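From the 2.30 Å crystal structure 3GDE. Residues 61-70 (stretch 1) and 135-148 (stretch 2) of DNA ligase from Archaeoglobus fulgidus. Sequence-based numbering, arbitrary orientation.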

ATOM      1  N   GLU A  61       1.501  -4.554 -13.302  1.00 34.69           N
ATOM      2  CA  GLU A  61       1.264  -3.122 -13.117  1.00 35.09           C
ATOM      3  C   GLU A  61       0.914  -2.553 -14.491  1.00 33.62           C
ATOM      4  O   GLU A  61       1.507  -2.978 -15.488  1.00 33.40           O
ATOM      5  CB  GLU A  61       2.550  -2.428 -12.664  1.00 35.09           C
ATOM      6  CG  GLU A  61       2.805  -2.364 -11.173  1.00 37.45           C
ATOM      7  CD  GLU A  61       4.074  -1.574 -10.854  1.00 38.38           C
ATOM      8  OE1 GLU A  61       5.190  -2.132 -11.058  1.00 42.40           O
ATOM      9  OE2 GLU A  61       3.955  -0.395 -10.414  1.00 41.32           O
ATOM     10  N   LEU A  62      -0.012  -1.589 -14.549  1.00 32.28           N
ATOM     11  CA  LEU A  62      -0.313  -0.883 -15.806  1.00 31.39           C
ATOM     12  C   LEU A  62       0.919  -0.168 -16.384  1.00 31.03           C
ATOM     13  O   LEU A  62       1.198  -0.275 -17.576  1.00 31.06           O
ATOM     14  CB  LEU A  62      -1.451   0.140 -15.640  1.00 30.81           C
ATOM     15  CG  LEU A  62      -2.927  -0.202 -15.881  1.00 30.31           C
ATOM     16  CD1 LEU A  62      -3.752   1.092 -15.972  1.00 27.42           C
ATOM     17  CD2 LEU A  62      -3.167  -1.114 -17.109  1.00 26.83           C
ATOM     18  N   GLY A  63       1.640   0.567 -15.536  1.00 30.59           N
ATOM     19  CA  GLY A  63       2.828   1.308 -15.971  1.00 29.90           C
ATOM     20  C   GLY A  63       2.467   2.458 -16.889  1.00 29.57           C
ATOM     21  O   GLY A  63       3.194   2.771 -17.842  1.00 29.89           O
ATOM     22  N   VAL A  64       1.329   3.079 -16.605  1.00 28.87           N
ATOM     23  CA  VAL A  64       0.852   4.219 -17.366  1.00 28.26           C
ATOM     24  C   VAL A  64       0.915   5.485 -16.501  1.00 28.28           C
ATOM     25  O   VAL A  64       0.148   5.642 -15.540  1.00 27.86           O
ATOM     26  CB  VAL A  64      -0.578   3.972 -17.914  1.00 27.89           C
ATOM     27  CG1 VAL A  64      -1.135   5.214 -18.566  1.00 27.16           C
ATOM     28  CG2 VAL A  64      -0.562   2.828 -18.919  1.00 28.26           C
ATOM     29  N   GLY A  65       1.858   6.365 -16.844  1.00 28.42           N
ATOM     30  CA  GLY A  65       1.994   7.669 -16.193  1.00 28.57           C
ATOM     31  C   GLY A  65       1.106   8.708 -16.853  1.00 29.02           C
ATOM     32  O   GLY A  65       0.639   8.517 -18.002  1.00 28.88           O
ATOM     33  N   ILE A  66       0.876   9.809 -16.138  1.00 28.55           N
ATOM     34  CA  ILE A  66       0.025  10.885 -16.637  1.00 28.86           C
ATOM     35  C   ILE A  66       0.429  11.409 -18.037  1.00 29.32           C
ATOM     36  O   ILE A  66      -0.427  11.861 -18.807  1.00 29.38           O
ATOM     37  CB  ILE A  66      -0.111  12.046 -15.597  1.00 28.84           C
ATOM     38  CG1 ILE A  66      -1.329  12.915 -15.935  1.00 29.19           C
ATOM     39  CG2 ILE A  66       1.195  12.871 -15.467  1.00 29.09           C
ATOM     40  CD1 ILE A  66      -1.724  13.906 -14.881  1.00 28.77           C
ATOM     41  N   GLY A  67       1.724  11.347 -18.348  1.00 29.50           N
ATOM     42  CA  GLY A  67       2.250  11.752 -19.652  1.00 29.92           C
ATOM     43  C   GLY A  67       1.690  10.935 -20.809  1.00 30.44           C
ATOM     44  O   GLY A  67       1.407  11.484 -21.874  1.00 30.59           O
ATOM     45  N   LEU A  68       1.536   9.624 -20.604  1.00 30.38           N
ATOM     46  CA  LEU A  68       0.876   8.752 -21.581  1.00 30.57           C
ATOM     47  C   LEU A  68      -0.584   9.114 -21.775  1.00 30.45           C
ATOM     48  O   LEU A  68      -1.091   9.062 -22.899  1.00 31.09           O
ATOM     49  CB  LEU A  68       0.996   7.274 -21.183  1.00 30.91           C
ATOM     50  CG  LEU A  68       2.260   6.533 -21.605  1.00 30.13           C
ATOM     51  CD1 LEU A  68       3.500   7.186 -21.023  1.00 31.21           C
ATOM     52  CD2 LEU A  68       2.175   5.080 -21.195  1.00 30.77           C
ATOM     53  N   LEU A  69      -1.258   9.482 -20.688  1.00 30.32           N
ATOM     54  CA  LEU A  69      -2.647   9.947 -20.751  1.00 30.60           C
ATOM     55  C   LEU A  69      -2.797  11.226 -21.577  1.00 30.59           C
ATOM     56  O   LEU A  69      -3.727  11.342 -22.387  1.00 30.36           O
ATOM     57  CB  LEU A  69      -3.225  10.146 -19.342  1.00 30.68           C
ATOM     58  CG  LEU A  69      -4.096   9.056 -18.716  1.00 31.41           C
ATOM     59  CD1 LEU A  69      -3.667   7.659 -19.147  1.00 32.92           C
ATOM     60  CD2 LEU A  69      -4.100   9.163 -17.204  1.00 31.06           C
ATOM     61  N   TYR A  70      -1.887  12.179 -21.364  1.00 30.34           N
ATOM     62  CA  TYR A  70      -1.862  13.417 -22.137  1.00 30.58           C
ATOM     63  C   TYR A  70      -1.777  13.182 -23.650  1.00 30.65           C
ATOM     64  O   TYR A  70      -2.570  13.736 -24.409  1.00 30.79           O
ATOM     65  CB  TYR A  70      -0.720  14.329 -21.679  1.00 30.41           C
ATOM     66  CG  TYR A  70      -1.032  15.141 -20.440  1.00 30.02           C
ATOM     67  CD1 TYR A  70      -0.228  15.051 -19.302  1.00 29.65           C
ATOM     68  CD2 TYR A  70      -2.132  15.993 -20.404  1.00 28.94           C
ATOM     69  CE1 TYR A  70      -0.513  15.790 -18.159  1.00 29.23           C
ATOM     70  CE2 TYR A  70      -2.427  16.732 -19.274  1.00 29.69           C
ATOM     71  CZ  TYR A  70      -1.609  16.631 -18.157  1.00 29.86           C
ATOM     72  OH  TYR A  70      -1.903  17.373 -17.045  1.00 30.77           O
ATOM     73  N   SER A 135       7.112   0.037 -26.668  1.00 37.31           N
ATOM     74  CA  SER A 135       6.031  -0.297 -25.738  1.00 36.57           C
ATOM     75  C   SER A 135       5.246   0.925 -25.266  1.00 36.30           C
ATOM     76  O   SER A 135       4.032   0.881 -25.224  1.00 36.13           O
ATOM     77  CB  SER A 135       6.559  -1.097 -24.544  1.00 36.35           C
ATOM     78  OG  SER A 135       7.310  -0.285 -23.660  1.00 36.73           O
ATOM     79  N   MET A 136       5.939   2.016 -24.946  1.00 36.39           N
ATOM     80  CA  MET A 136       5.285   3.260 -24.523  1.00 37.31           C
ATOM     81  C   MET A 136       4.313   3.801 -25.585  1.00 36.32           C
ATOM     82  O   MET A 136       3.202   4.225 -25.254  1.00 35.83           O
ATOM     83  CB  MET A 136       6.319   4.332 -24.151  1.00 36.82           C
ATOM     84  CG  MET A 136       5.717   5.575 -23.503  1.00 38.55           C
ATOM     85  SD  MET A 136       6.734   7.077 -23.606  1.00 41.83           S
ATOM     86  CE  MET A 136       6.374   7.595 -25.288  1.00 41.68           C
ATOM     87  N   LYS A 137       4.738   3.793 -26.849  1.00 35.62           N
ATOM     88  CA  LYS A 137       3.903   4.303 -27.932  1.00 35.38           C
ATOM     89  C   LYS A 137       2.680   3.412 -28.208  1.00 34.03           C
ATOM     90  O   LYS A 137       1.589   3.922 -28.464  1.00 33.84           O
ATOM     91  CB  LYS A 137       4.719   4.533 -29.212  1.00 35.67           C
ATOM     92  CG  LYS A 137       5.863   5.555 -29.066  1.00 39.41           C
ATOM     93  CD  LYS A 137       5.364   6.996 -29.086  1.00 43.45           C
ATOM     94  CE  LYS A 137       6.527   7.979 -29.059  1.00 46.47           C
ATOM     95  NZ  LYS A 137       6.119   9.316 -29.604  1.00 48.11           N
ATOM     96  N   ARG A 138       2.858   2.094 -28.146  1.00 32.65           N
ATOM     97  CA  ARG A 138       1.707   1.188 -28.268  1.00 31.80           C
ATOM     98  C   ARG A 138       0.698   1.390 -27.127  1.00 30.71           C
ATOM     99  O   ARG A 138      -0.516   1.416 -27.361  1.00 30.13           O
ATOM    100  CB  ARG A 138       2.125  -0.283 -28.361  1.00 31.79           C
ATOM    101  CG  ARG A 138       0.919  -1.192 -28.411  1.00 32.31           C
ATOM    102  CD  ARG A 138       1.285  -2.642 -28.355  1.00 32.80           C
ATOM    103  NE  ARG A 138       1.440  -3.131 -29.701  1.00 34.17           N
ATOM    104  CZ  ARG A 138       0.607  -3.951 -30.319  1.00 31.96           C
ATOM    105  NH1 ARG A 138      -0.462  -4.445 -29.705  1.00 29.61           N
ATOM    106  NH2 ARG A 138       0.873  -4.278 -31.566  1.00 31.94           N
ATOM    107  N   LYS A 139       1.206   1.556 -25.905  1.00 29.42           N
ATOM    108  CA  LYS A 139       0.350   1.890 -24.765  1.00 28.21           C
ATOM    109  C   LYS A 139      -0.499   3.119 -25.050  1.00 27.08           C
ATOM    110  O   LYS A 139      -1.690   3.128 -24.782  1.00 27.17           O
ATOM    111  CB  LYS A 139       1.177   2.119 -23.505  1.00 28.37           C
ATOM    112  CG  LYS A 139       1.725   0.858 -22.903  1.00 28.40           C
ATOM    113  CD  LYS A 139       2.319   1.167 -21.560  1.00 29.33           C
ATOM    114  CE  LYS A 139       3.396   0.185 -21.202  1.00 30.31           C
ATOM    115  NZ  LYS A 139       3.864   0.466 -19.827  1.00 31.09           N
ATOM    116  N   ILE A 140       0.117   4.151 -25.606  1.00 26.13           N
ATOM    117  CA  ILE A 140      -0.609   5.352 -25.999  1.00 25.37           C
ATOM    118  C   ILE A 140      -1.671   5.013 -27.064  1.00 25.22           C
ATOM    119  O   ILE A 140      -2.797   5.487 -26.986  1.00 24.64           O
ATOM    120  CB  ILE A 140       0.363   6.474 -26.468  1.00 25.49           C
ATOM    121  CG1 ILE A 140       1.227   6.946 -25.284  1.00 25.26           C
ATOM    122  CG2 ILE A 140      -0.403   7.647 -27.094  1.00 24.20           C
ATOM    123  CD1 ILE A 140       2.532   7.698 -25.676  1.00 25.29           C
ATOM    124  N   MET A 141      -1.320   4.169 -28.033  1.00 25.21           N
ATOM    125  CA  MET A 141      -2.277   3.775 -29.067  1.00 25.43           C
ATOM    126  C   MET A 141      -3.459   2.982 -28.511  1.00 24.54           C
ATOM    127  O   MET A 141      -4.591   3.183 -28.936  1.00 24.95           O
ATOM    128  CB  MET A 141      -1.572   3.019 -30.206  1.00 26.43           C
ATOM    129  CG  MET A 141      -0.607   3.896 -31.023  1.00 29.24           C
ATOM    130  SD  MET A 141      -1.285   5.546 -31.340  1.00 36.96           S
ATOM    131  CE  MET A 141      -2.631   5.105 -32.441  1.00 35.28           C
ATOM    132  N   LEU A 142      -3.195   2.106 -27.543  1.00 23.60           N
ATOM    133  CA  LEU A 142      -4.249   1.342 -26.862  1.00 22.58           C
ATOM    134  C   LEU A 142      -5.176   2.215 -26.025  1.00 22.53           C
ATOM    135  O   LEU A 142      -6.391   2.057 -26.071  1.00 22.35           O
ATOM    136  CB  LEU A 142      -3.652   0.221 -26.011  1.00 21.73           C
ATOM    137  CG  LEU A 142      -3.079  -0.970 -26.787  1.00 21.31           C
ATOM    138  CD1 LEU A 142      -2.249  -1.863 -25.868  1.00 18.48           C
ATOM    139  CD2 LEU A 142      -4.196  -1.762 -27.496  1.00 17.88           C
ATOM    140  N   LEU A 143      -4.596   3.135 -25.262  1.00 22.71           N
ATOM    141  CA  LEU A 143      -5.374   4.131 -24.525  1.00 22.94           C
ATOM    142  C   LEU A 143      -6.192   5.039 -25.450  1.00 23.17           C
ATOM    143  O   LEU A 143      -7.337   5.354 -25.139  1.00 23.51           O
ATOM    144  CB  LEU A 143      -4.446   4.993 -23.661  1.00 22.76           C
ATOM    145  CG  LEU A 143      -3.694   4.345 -22.503  1.00 23.03           C
ATOM    146  CD1 LEU A 143      -2.583   5.284 -22.023  1.00 23.53           C
ATOM    147  CD2 LEU A 143      -4.649   3.952 -21.348  1.00 21.47           C
ATOM    148  N   THR A 144      -5.578   5.476 -26.554  1.00 23.21           N
ATOM    149  CA  THR A 144      -6.220   6.271 -27.616  1.00 23.61           C
ATOM    150  C   THR A 144      -7.430   5.563 -28.237  1.00 24.12           C
ATOM    151  O   THR A 144      -8.447   6.198 -28.526  1.00 24.05           O
ATOM    152  CB  THR A 144      -5.204   6.605 -28.743  1.00 24.11           C
ATOM    153  OG1 THR A 144      -4.168   7.441 -28.223  1.00 23.67           O
ATOM    154  CG2 THR A 144      -5.869   7.314 -29.945  1.00 24.60           C
ATOM    155  N   GLY A 145      -7.311   4.253 -28.441  1.00 24.20           N
ATOM    156  CA  GLY A 145      -8.409   3.458 -28.945  1.00 25.05           C
ATOM    157  C   GLY A 145      -9.556   3.394 -27.962  1.00 25.98           C
ATOM    158  O   GLY A 145     -10.724   3.375 -28.366  1.00 26.19           O
ATOM    159  N   LEU A 146      -9.224   3.369 -26.671  1.00 26.20           N
ATOM    160  CA  LEU A 146     -10.217   3.281 -25.611  1.00 26.78           C
ATOM    161  C   LEU A 146     -10.968   4.615 -25.453  1.00 26.76           C
ATOM    162  O   LEU A 146     -12.201   4.638 -25.341  1.00 26.42           O
ATOM    163  CB  LEU A 146      -9.525   2.881 -24.305  1.00 27.15           C
ATOM    164  CG  LEU A 146     -10.161   1.862 -23.361  1.00 28.54           C
ATOM    165  CD1 LEU A 146     -10.515   0.540 -24.077  1.00 30.22           C
ATOM    166  CD2 LEU A 146      -9.218   1.607 -22.186  1.00 27.86           C
ATOM    167  N   TYR A 147     -10.225   5.720 -25.465  1.00 26.70           N
ATOM    168  CA  TYR A 147     -10.825   7.057 -25.389  1.00 27.03           C
ATOM    169  C   TYR A 147     -11.687   7.389 -26.605  1.00 26.65           C
ATOM    170  O   TYR A 147     -12.645   8.147 -26.491  1.00 26.76           O
ATOM    171  CB  TYR A 147      -9.747   8.138 -25.234  1.00 27.58           C
ATOM    172  CG  TYR A 147      -9.201   8.320 -23.842  1.00 27.97           C
ATOM    173  CD1 TYR A 147      -7.831   8.251 -23.603  1.00 29.86           C
ATOM    174  CD2 TYR A 147     -10.049   8.584 -22.757  1.00 29.35           C
ATOM    175  CE1 TYR A 147      -7.303   8.435 -22.307  1.00 29.82           C
ATOM    176  CE2 TYR A 147      -9.543   8.763 -21.464  1.00 27.70           C
ATOM    177  CZ  TYR A 147      -8.171   8.691 -21.252  1.00 29.62           C
ATOM    178  OH  TYR A 147      -7.653   8.874 -19.986  1.00 30.71           O
ATOM    179  N   GLY A 148     -11.331   6.842 -27.768  1.00 26.60           N
ATOM    180  CA  GLY A 148     -12.140   6.987 -28.980  1.00 26.23           C
ATOM    181  C   GLY A 148     -13.498   6.296 -28.921  1.00 26.09           C
ATOM    182  O   GLY A 148     -14.417   6.684 -29.632  1.00 26.34           O
TER
HETATM  183  O   HOH W   1       3.142  -1.882 -19.010  1.00 47.17           O

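How do the two backbones meet? Stretch 2 is helical from Ser135 onward, while stretch 1 runs as a loop until Gly65, the N-cap residue, and then enters a helix at Ile66. The helix axes cross at -56° and approach to 9.5 Å, and the nearest CA atoms are Leu68 CA and Ile140 CA, 5.8 Å apart.

What fills the crossing? Leu68 points toward the second helix and sits as a knob among Met136, Lys139, Ile140 and Leu143. Its CD1 packs 3.7 Å from Met136 CG, its CG 3.8 Å from Ile140 CG1, and its CD2 3.9 Å from Lys139 CB, so even the lysine contributes its aliphatic part.

What continues the apolar packing? Leu143 CD1 lies 3.7 Å from Val64 CG1 and 3.9 Å from Leu69 CD1, a single methyl that touches both loop and helix. One turn on, Tyr147 OH makes van der Waals contact with Leu69 CG at 3.8 Å.

How is the loop held? Lys139 extends its chain past Val64 and donates a hydrogen bond from NZ to Gly63 O at 3.1 Å. Water 1 O accepts from Lys139 NZ at 2.6 Å and lies 2.9 Å from Leu62 O, in position to link them. Gly63 has positive phi, which favours glycine, and an ideal CB there would lie only 3.1 Å from Lys139 NZ.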